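Local coordinates for Aar187cp (Eremothecium gossypii, PDB 3ZIL), which is the Wpl1 protein, represented here by its Wap1 domain, and probably regulates the establishment of sister-chromatid cohesion by acting on cohesin, at residues A[40-52]-A[131-143]. Residues are numbered along the deposited sequence; the frame is centred on the assembly and turned at random.
Sequences RNNMLRLCLDMMN and VKLNYQDLLRKLK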
ATOM      1  N   ARG A  40       9.364   2.581 -32.077  1.00 26.33           N
ATOM      2  CA  ARG A  40       9.529   1.457 -31.139  1.00 26.20           C
ATOM      3  C   ARG A  40      10.875   0.720 -31.343  1.00 25.26           C
ATOM      4  O   ARG A  40      11.501   0.290 -30.357  1.00 22.26           O
ATOM      5  CB  ARG A  40       8.383   0.464 -31.248  1.00 24.37           C
ATOM      6  CG  ARG A  40       8.545  -0.672 -30.275  1.00 26.74           C
ATOM      7  CD  ARG A  40       7.437  -1.695 -30.364  1.00 32.96           C
ATOM      8  NE  ARG A  40       7.379  -2.662 -31.472  1.00 40.22           N
ATOM      9  CZ  ARG A  40       8.343  -3.022 -32.283  1.00 38.81           C
ATOM     10  NH1 ARG A  40       9.546  -2.492 -32.156  1.00 45.34           N
ATOM     11  NH2 ARG A  40       8.095  -3.931 -33.227  1.00 40.39           N
ATOM     12  N   ASN A  41      11.262   0.550 -32.613  1.00 24.97           N
ATOM     13  CA  ASN A  41      12.458  -0.204 -32.941  1.00 25.09           C
ATOM     14  C   ASN A  41      13.734   0.539 -32.566  1.00 22.82           C
ATOM     15  O   ASN A  41      14.689  -0.072 -32.027  1.00 20.83           O
ATOM     16  CB  ASN A  41      12.444  -0.628 -34.425  1.00 27.27           C
ATOM     17  CG  ASN A  41      11.477  -1.822 -34.674  1.00 30.14           C
ATOM     18  OD1 ASN A  41      10.775  -2.274 -33.766  1.00 29.56           O
ATOM     19  ND2 ASN A  41      11.419  -2.292 -35.876  1.00 27.43           N
ATOM     20  N   ASN A  42      13.751   1.854 -32.816  1.00 20.59           N
ATOM     21  CA  ASN A  42      14.874   2.653 -32.365  1.00 21.82           C
ATOM     22  C   ASN A  42      14.905   2.604 -30.830  1.00 19.73           C
ATOM     23  O   ASN A  42      15.986   2.551 -30.256  1.00 20.11           O
ATOM     24  CB  ASN A  42      14.788   4.122 -32.824  1.00 22.86           C
ATOM     25  CG  ASN A  42      15.080   4.274 -34.343  1.00 27.95           C
ATOM     26  OD1 ASN A  42      14.934   5.320 -34.898  1.00 34.29           O
ATOM     27  ND2 ASN A  42      15.491   3.231 -34.964  1.00 25.75           N
ATOM     28  N   MET A  43      13.750   2.677 -30.184  1.00 18.34           N
ATOM     29  CA  MET A  43      13.778   2.741 -28.659  1.00 19.80           C
ATOM     30  C   MET A  43      14.342   1.399 -28.144  1.00 17.25           C
ATOM     31  O   MET A  43      15.127   1.337 -27.149  1.00 20.40           O
ATOM     32  CB  MET A  43      12.369   3.068 -28.076  1.00 17.63           C
ATOM     33  CG  MET A  43      12.385   3.224 -26.508  1.00 17.88           C
ATOM     34  SD  MET A  43      10.653   3.684 -26.082  1.00 24.10           S
ATOM     35  CE  MET A  43      10.459   5.339 -26.750  1.00 23.99           C
ATOM     36  N   LEU A  44      13.930   0.319 -28.799  1.00 17.91           N
ATOM     37  CA  LEU A  44      14.457  -1.002 -28.425  1.00 19.26           C
ATOM     38  C   LEU A  44      15.969  -1.108 -28.509  1.00 22.62           C
ATOM     39  O   LEU A  44      16.685  -1.584 -27.577  1.00 21.17           O
ATOM     40  CB  LEU A  44      13.772  -2.118 -29.241  1.00 21.20           C
ATOM     41  CG  LEU A  44      14.302  -3.573 -29.078  1.00 21.50           C
ATOM     42  CD1 LEU A  44      14.127  -3.921 -27.576  1.00 20.86           C
ATOM     43  CD2 LEU A  44      13.575  -4.589 -29.958  1.00 19.35           C
ATOM     44  N   ARG A  45      16.488  -0.638 -29.624  1.00 23.42           N
ATOM     45  CA  ARG A  45      17.867  -0.669 -29.880  1.00 21.80           C
ATOM     46  C   ARG A  45      18.607   0.241 -28.889  1.00 23.91           C
ATOM     47  O   ARG A  45      19.702  -0.098 -28.417  1.00 20.50           O
ATOM     48  CB  ARG A  45      18.052  -0.281 -31.342  1.00 25.84           C
ATOM     49  CG  ARG A  45      19.490   0.038 -31.730  1.00 27.80           C
ATOM     50  CD  ARG A  45      19.550   0.089 -33.286  1.00 31.99           C
ATOM     51  NE  ARG A  45      20.934   0.186 -33.674  1.00 29.31           N
ATOM     52  CZ  ARG A  45      21.386   0.511 -34.874  1.00 32.99           C
ATOM     53  NH1 ARG A  45      20.548   0.791 -35.868  1.00 26.35           N
ATOM     54  NH2 ARG A  45      22.716   0.588 -35.059  1.00 32.40           N
ATOM     55  N   LEU A  46      17.994   1.367 -28.504  1.00 22.74           N
ATOM     56  CA  LEU A  46      18.597   2.250 -27.494  1.00 22.37           C
ATOM     57  C   LEU A  46      18.714   1.603 -26.093  1.00 23.53           C
ATOM     58  O   LEU A  46      19.791   1.708 -25.416  1.00 22.09           O
ATOM     59  CB  LEU A  46      17.792   3.536 -27.407  1.00 21.67           C
ATOM     60  CG  LEU A  46      18.072   4.499 -26.250  1.00 24.41           C
ATOM     61  CD1 LEU A  46      19.503   5.000 -26.375  1.00 22.35           C
ATOM     62  CD2 LEU A  46      17.000   5.623 -26.107  1.00 21.59           C
ATOM     63  N   CYS A  47      17.614   0.964 -25.677  1.00 21.10           N
ATOM     64  CA  CYS A  47      17.502   0.328 -24.350  1.00 23.36           C
ATOM     65  C   CYS A  47      18.562  -0.757 -24.320  1.00 22.52           C
ATOM     66  O   CYS A  47      19.299  -0.915 -23.340  1.00 23.54           O
ATOM     67  CB  CYS A  47      16.104  -0.261 -24.123  1.00 22.06           C
ATOM     68  SG  CYS A  47      14.864   1.076 -23.965  1.00 24.09           S
ATOM     69  N   LEU A  48      18.653  -1.495 -25.415  1.00 22.72           N
ATOM     70  CA  LEU A  48      19.569  -2.665 -25.430  1.00 26.14           C
ATOM     71  C   LEU A  48      21.075  -2.236 -25.377  1.00 25.37           C
ATOM     72  O   LEU A  48      21.857  -2.784 -24.606  1.00 28.05           O
ATOM     73  CB  LEU A  48      19.219  -3.608 -26.559  1.00 24.19           C
ATOM     74  CG  LEU A  48      19.834  -5.027 -26.487  1.00 31.49           C
ATOM     75  CD1 LEU A  48      19.461  -5.858 -25.252  1.00 26.80           C
ATOM     76  CD2 LEU A  48      19.373  -5.765 -27.720  1.00 28.91           C
ATOM     77  N   ASP A  49      21.440  -1.183 -26.108  1.00 27.80           N
ATOM     78  CA  ASP A  49      22.749  -0.525 -25.965  1.00 24.58           C
ATOM     79  C   ASP A  49      23.030  -0.047 -24.525  1.00 26.62           C
ATOM     80  O   ASP A  49      24.133  -0.256 -23.965  1.00 27.33           O
ATOM     81  CB  ASP A  49      22.834   0.637 -26.957  1.00 25.42           C
ATOM     82  CG  ASP A  49      22.831   0.157 -28.414  1.00 30.20           C
ATOM     83  OD1 ASP A  49      22.948  -1.052 -28.658  1.00 28.65           O
ATOM     84  OD2 ASP A  49      22.701   0.966 -29.332  1.00 30.06           O
ATOM     85  N   MET A  50      22.048   0.603 -23.922  1.00 21.86           N
ATOM     86  CA  MET A  50      22.207   1.196 -22.584  1.00 23.15           C
ATOM     87  C   MET A  50      22.347   0.084 -21.597  1.00 22.43           C
ATOM     88  O   MET A  50      23.204   0.136 -20.744  1.00 29.76           O
ATOM     89  CB  MET A  50      20.951   2.004 -22.198  1.00 24.26           C
ATOM     90  CG  MET A  50      20.827   3.287 -22.988  1.00 24.28           C
ATOM     91  SD  MET A  50      19.304   4.224 -22.700  1.00 28.94           S
ATOM     92  CE  MET A  50      19.731   4.691 -21.041  1.00 22.46           C
ATOM     93  N   MET A  51      21.497  -0.928 -21.719  1.00 22.16           N
ATOM     94  CA  MET A  51      21.602  -2.159 -20.915  1.00 25.16           C
ATOM     95  C   MET A  51      22.989  -2.782 -21.084  1.00 26.50           C
ATOM     96  O   MET A  51      23.547  -3.209 -20.106  1.00 26.80           O
ATOM     97  CB  MET A  51      20.499  -3.188 -21.256  1.00 23.85           C
ATOM     98  CG  MET A  51      20.549  -4.409 -20.346  1.00 33.24           C
ATOM     99  SD  MET A  51      19.989  -4.048 -18.633  1.00 34.89           S
ATOM    100  CE  MET A  51      18.203  -4.229 -18.811  1.00 33.05           C
ATOM    101  N   ASN A  52      23.581  -2.740 -22.299  1.00 25.27           N
ATOM    102  CA  ASN A  52      24.878  -3.359 -22.532  1.00 25.45           C
ATOM    103  C   ASN A  52      26.109  -2.442 -22.267  1.00 33.51           C
ATOM    104  O   ASN A  52      27.253  -2.914 -22.244  1.00 32.68           O
ATOM    105  CB  ASN A  52      24.910  -3.937 -23.981  1.00 24.54           C
ATOM    106  CG  ASN A  52      24.010  -5.185 -24.154  1.00 24.44           C
ATOM    107  OD1 ASN A  52      23.569  -5.809 -23.175  1.00 29.82           O
ATOM    108  ND2 ASN A  52      23.665  -5.505 -25.405  1.00 25.33           N
ATOM    109  N   VAL A 131      14.461  -8.006 -34.607  1.00 28.55           N
ATOM    110  CA  VAL A 131      13.673  -7.219 -33.650  1.00 25.03           C
ATOM    111  C   VAL A 131      13.268  -8.182 -32.527  1.00 25.68           C
ATOM    112  O   VAL A 131      13.491  -7.893 -31.340  1.00 24.42           O
ATOM    113  CB  VAL A 131      12.479  -6.456 -34.308  1.00 25.18           C
ATOM    114  CG1 VAL A 131      11.414  -6.098 -33.247  1.00 20.44           C
ATOM    115  CG2 VAL A 131      12.933  -5.134 -34.976  1.00 23.80           C
ATOM    116  N   LYS A 132      12.726  -9.360 -32.893  1.00 27.83           N
ATOM    117  CA  LYS A 132      12.243 -10.322 -31.915  1.00 28.62           C
ATOM    118  C   LYS A 132      13.392 -10.896 -31.082  1.00 29.19           C
ATOM    119  O   LYS A 132      13.285 -11.037 -29.848  1.00 26.23           O
ATOM    120  CB  LYS A 132      11.499 -11.468 -32.605  1.00 32.40           C
ATOM    121  CG  LYS A 132      10.136 -11.152 -33.155  1.00 32.12           C
ATOM    122  CD  LYS A 132       9.732 -12.347 -34.024  1.00 34.03           C
ATOM    123  CE  LYS A 132       8.243 -12.553 -33.934  1.00 34.03           C
ATOM    124  NZ  LYS A 132       7.791 -11.961 -35.178  1.00 42.07           N
ATOM    125  N   LEU A 133      14.508 -11.229 -31.737  1.00 30.85           N
ATOM    126  CA  LEU A 133      15.708 -11.646 -30.977  1.00 30.08           C
ATOM    127  C   LEU A 133      16.178 -10.562 -30.033  1.00 29.23           C
ATOM    128  O   LEU A 133      16.578 -10.855 -28.902  1.00 30.46           O
ATOM    129  CB  LEU A 133      16.871 -11.961 -31.886  1.00 34.52           C
ATOM    130  CG  LEU A 133      17.410 -13.365 -32.104  1.00 45.39           C
ATOM    131  CD1 LEU A 133      16.400 -14.486 -31.880  1.00 42.03           C
ATOM    132  CD2 LEU A 133      17.994 -13.354 -33.512  1.00 41.70           C
ATOM    133  N   ASN A 134      16.219  -9.315 -30.505  1.00 27.12           N
ATOM    134  CA  ASN A 134      16.678  -8.186 -29.655  1.00 27.73           C
ATOM    135  C   ASN A 134      15.793  -7.984 -28.440  1.00 22.19           C
ATOM    136  O   ASN A 134      16.261  -7.659 -27.335  1.00 21.38           O
ATOM    137  CB  ASN A 134      16.773  -6.857 -30.451  1.00 28.74           C
ATOM    138  CG  ASN A 134      18.090  -6.726 -31.225  1.00 32.49           C
ATOM    139  OD1 ASN A 134      19.038  -7.499 -31.038  1.00 33.05           O
ATOM    140  ND2 ASN A 134      18.157  -5.736 -32.070  1.00 29.44           N
ATOM    141  N   TYR A 135      14.508  -8.196 -28.664  1.00 22.65           N
ATOM    142  CA  TYR A 135      13.493  -8.052 -27.604  1.00 25.81           C
ATOM    143  C   TYR A 135      13.618  -9.115 -26.516  1.00 26.74           C
ATOM    144  O   TYR A 135      13.697  -8.766 -25.351  1.00 24.33           O
ATOM    145  CB  TYR A 135      12.124  -8.122 -28.221  1.00 24.07           C
ATOM    146  CG  TYR A 135      11.017  -8.016 -27.227  1.00 25.63           C
ATOM    147  CD1 TYR A 135      10.845  -6.828 -26.482  1.00 25.31           C
ATOM    148  CD2 TYR A 135      10.079  -9.061 -27.072  1.00 25.29           C
ATOM    149  CE1 TYR A 135       9.754  -6.689 -25.599  1.00 28.42           C
ATOM    150  CE2 TYR A 135       9.015  -8.947 -26.158  1.00 27.14           C
ATOM    151  CZ  TYR A 135       8.862  -7.749 -25.414  1.00 26.60           C
ATOM    152  OH  TYR A 135       7.803  -7.611 -24.498  1.00 27.27           O
ATOM    153  N   GLN A 136      13.651 -10.402 -26.917  1.00 28.87           N
ATOM    154  CA  GLN A 136      14.022 -11.519 -25.996  1.00 30.77           C
ATOM    155  C   GLN A 136      15.285 -11.254 -25.210  1.00 28.48           C
ATOM    156  O   GLN A 136      15.368 -11.480 -24.001  1.00 31.02           O
ATOM    157  CB  GLN A 136      14.195 -12.880 -26.726  1.00 29.39           C
ATOM    158  CG  GLN A 136      13.043 -13.395 -27.622  1.00 41.54           C
ATOM    159  CD  GLN A 136      11.609 -12.919 -27.273  1.00 51.90           C
ATOM    160  OE1 GLN A 136      11.153 -12.987 -26.094  1.00 44.29           O
ATOM    161  NE2 GLN A 136      10.868 -12.436 -28.330  1.00 52.05           N
ATOM    162  N   ASP A 137      16.302 -10.797 -25.897  1.00 28.49           N
ATOM    163  CA  ASP A 137      17.569 -10.537 -25.238  1.00 28.95           C
ATOM    164  C   ASP A 137      17.392  -9.439 -24.132  1.00 29.18           C
ATOM    165  O   ASP A 137      17.815  -9.604 -22.945  1.00 26.06           O
ATOM    166  CB  ASP A 137      18.543 -10.176 -26.338  1.00 32.99           C
ATOM    167  CG  ASP A 137      19.877  -9.631 -25.850  1.00 35.83           C
ATOM    168  OD1 ASP A 137      20.157  -9.518 -24.635  1.00 41.10           O
ATOM    169  OD2 ASP A 137      20.675  -9.283 -26.750  1.00 45.51           O
ATOM    170  N   LEU A 138      16.741  -8.328 -24.495  1.00 27.18           N
ATOM    171  CA  LEU A 138      16.412  -7.316 -23.468  1.00 25.42           C
ATOM    172  C   LEU A 138      15.593  -7.823 -22.275  1.00 21.46           C
ATOM    173  O   LEU A 138      15.961  -7.542 -21.124  1.00 21.65           O
ATOM    174  CB  LEU A 138      15.758  -6.071 -24.090  1.00 26.17           C
ATOM    175  CG  LEU A 138      15.547  -4.921 -23.076  1.00 28.91           C
ATOM    176  CD1 LEU A 138      16.871  -4.242 -22.642  1.00 28.21           C
ATOM    177  CD2 LEU A 138      14.593  -3.938 -23.734  1.00 24.40           C
ATOM    178  N   LEU A 139      14.489  -8.525 -22.562  1.00 20.94           N
ATOM    179  CA  LEU A 139      13.629  -9.127 -21.578  1.00 25.07           C
ATOM    180  C   LEU A 139      14.365  -9.986 -20.549  1.00 25.89           C
ATOM    181  O   LEU A 139      14.109  -9.850 -19.352  1.00 25.57           O
ATOM    182  CB  LEU A 139      12.535  -9.975 -22.265  1.00 25.71           C
ATOM    183  CG  LEU A 139      11.039  -9.704 -22.251  1.00 31.12           C
ATOM    184  CD1 LEU A 139      10.639  -8.249 -22.328  1.00 27.08           C
ATOM    185  CD2 LEU A 139      10.343 -10.553 -23.337  1.00 31.90           C
ATOM    186  N   ARG A 140      15.243 -10.880 -21.006  1.00 27.90           N
ATOM    187  CA  ARG A 140      16.175 -11.609 -20.104  1.00 30.86           C
ATOM    188  C   ARG A 140      17.009 -10.710 -19.196  1.00 32.69           C
ATOM    189  O   ARG A 140      17.402 -11.130 -18.141  1.00 33.56           O
ATOM    190  CB  ARG A 140      17.087 -12.633 -20.867  1.00 31.84           C
ATOM    191  CG  ARG A 140      16.268 -13.745 -21.549  1.00 35.07           C
ATOM    192  CD  ARG A 140      17.101 -14.818 -22.239  1.00 37.30           C
ATOM    193  NE  ARG A 140      18.034 -14.330 -23.260  1.00 37.58           N
ATOM    194  CZ  ARG A 140      17.799 -14.361 -24.585  1.00 38.93           C
ATOM    195  NH1 ARG A 140      16.657 -14.850 -25.049  1.00 41.97           N
ATOM    196  NH2 ARG A 140      18.704 -13.914 -25.460  1.00 34.86           N
ATOM    197  N   LYS A 141      17.258  -9.468 -19.572  1.00 28.63           N
ATOM    198  CA  LYS A 141      18.011  -8.572 -18.697  1.00 28.08           C
ATOM    199  C   LYS A 141      17.218  -7.589 -17.818  1.00 28.75           C
ATOM    200  O   LYS A 141      17.799  -6.970 -16.953  1.00 26.86           O
ATOM    201  CB  LYS A 141      19.007  -7.772 -19.550  1.00 31.85           C
ATOM    202  CG  LYS A 141      20.270  -8.545 -19.901  1.00 34.54           C
ATOM    203  CD  LYS A 141      20.847  -8.103 -21.248  1.00 36.30           C
ATOM    204  CE  LYS A 141      21.959  -9.079 -21.661  1.00 31.89           C
ATOM    205  NZ  LYS A 141      22.382  -8.723 -23.024  1.00 33.53           N
ATOM    206  N   LEU A 142      15.928  -7.357 -18.112  1.00 24.09           N
ATOM    207  CA  LEU A 142      15.169  -6.268 -17.436  1.00 20.62           C
ATOM    208  C   LEU A 142      14.851  -6.693 -16.021  1.00 21.48           C
ATOM    209  O   LEU A 142      14.667  -7.880 -15.757  1.00 22.71           O
ATOM    210  CB  LEU A 142      13.836  -6.080 -18.144  1.00 20.47           C
ATOM    211  CG  LEU A 142      13.973  -5.250 -19.438  1.00 20.58           C
ATOM    212  CD1 LEU A 142      12.677  -5.392 -20.184  1.00 20.37           C
ATOM    213  CD2 LEU A 142      14.329  -3.762 -19.108  1.00 19.52           C
ATOM    214  N   LYS A 143      14.812  -5.736 -15.133  1.00 21.17           N
ATOM    215  CA  LYS A 143      14.363  -5.971 -13.795  1.00 24.32           C
ATOM    216  C   LYS A 143      12.926  -6.557 -13.754  1.00 24.52           C
ATOM    217  O   LYS A 143      12.614  -7.339 -12.849  1.00 24.41           O
ATOM    218  CB  LYS A 143      14.394  -4.632 -13.068  1.00 25.01           C
ATOM    219  CG  LYS A 143      14.149  -4.722 -11.557  1.00 28.78           C
ATOM    220  CD  LYS A 143      14.351  -3.328 -10.969  1.00 31.97           C
ATOM    221  CE  LYS A 143      15.743  -2.796 -11.299  1.00 36.51           C
ATOM    222  NZ  LYS A 143      16.008  -1.440 -10.748  1.00 35.84           N
TER
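Knobs-into-holes packing between two helices of the all-helical Wap1 domain is illustrated by Leu44 and Leu138, each of which fills a pocket on the partner helix. Helices 36-52 and 129-141 run in broadly the same direction, their segment axes 10.1 Å apart at closest approach and inclined at 42°. Leu44 enters among Val131, Asn134, Tyr135 and Leu138. With its CG anti to the backbone N (chi1 174°), it presents both methyls: CD2 lies 3.6 Å from the carbonyl O of Val131, while CD1 meets CD2 of Leu138 at 3.9 Å, the two leucines pointing oppositely as they pass side by side. Leu138 in turn settles among Leu44, Cys47, Leu48 and Met51; one methyl, CD2, also reaches CB of Cys47, and the other, CD1, reaches CB of Met51. One turn further along from Leu44, Leu48 lies across the side chains of Asn134 and Asp137 at roughly a right angle, its CD2 3.7 Å from the backbone O of Asn134 and its CD1 3.8 Å from OD1 of Asp137. At the C-terminal end, Met51 bends at chi2 and chi3, bringing CE to 3.3 Å from the backbone O of Lys141 and against CD2 of Leu142. Phe89 of helix 81-93 touches both Met51 and Leu142, extending this apolar cluster to a third helix. At the polar margin, Asp137 OD1 holds Lys141 NZ in a salt bridge of 2.9 Å within helix 129-141, using the syn lone pair, and the extended lysine chain delivers the same ammonium to the other helix, where NZ donates to a lone pair of Asn52 OD1, in the carbonyl plane, at 3.2 Å and a C=O...N angle of 130°.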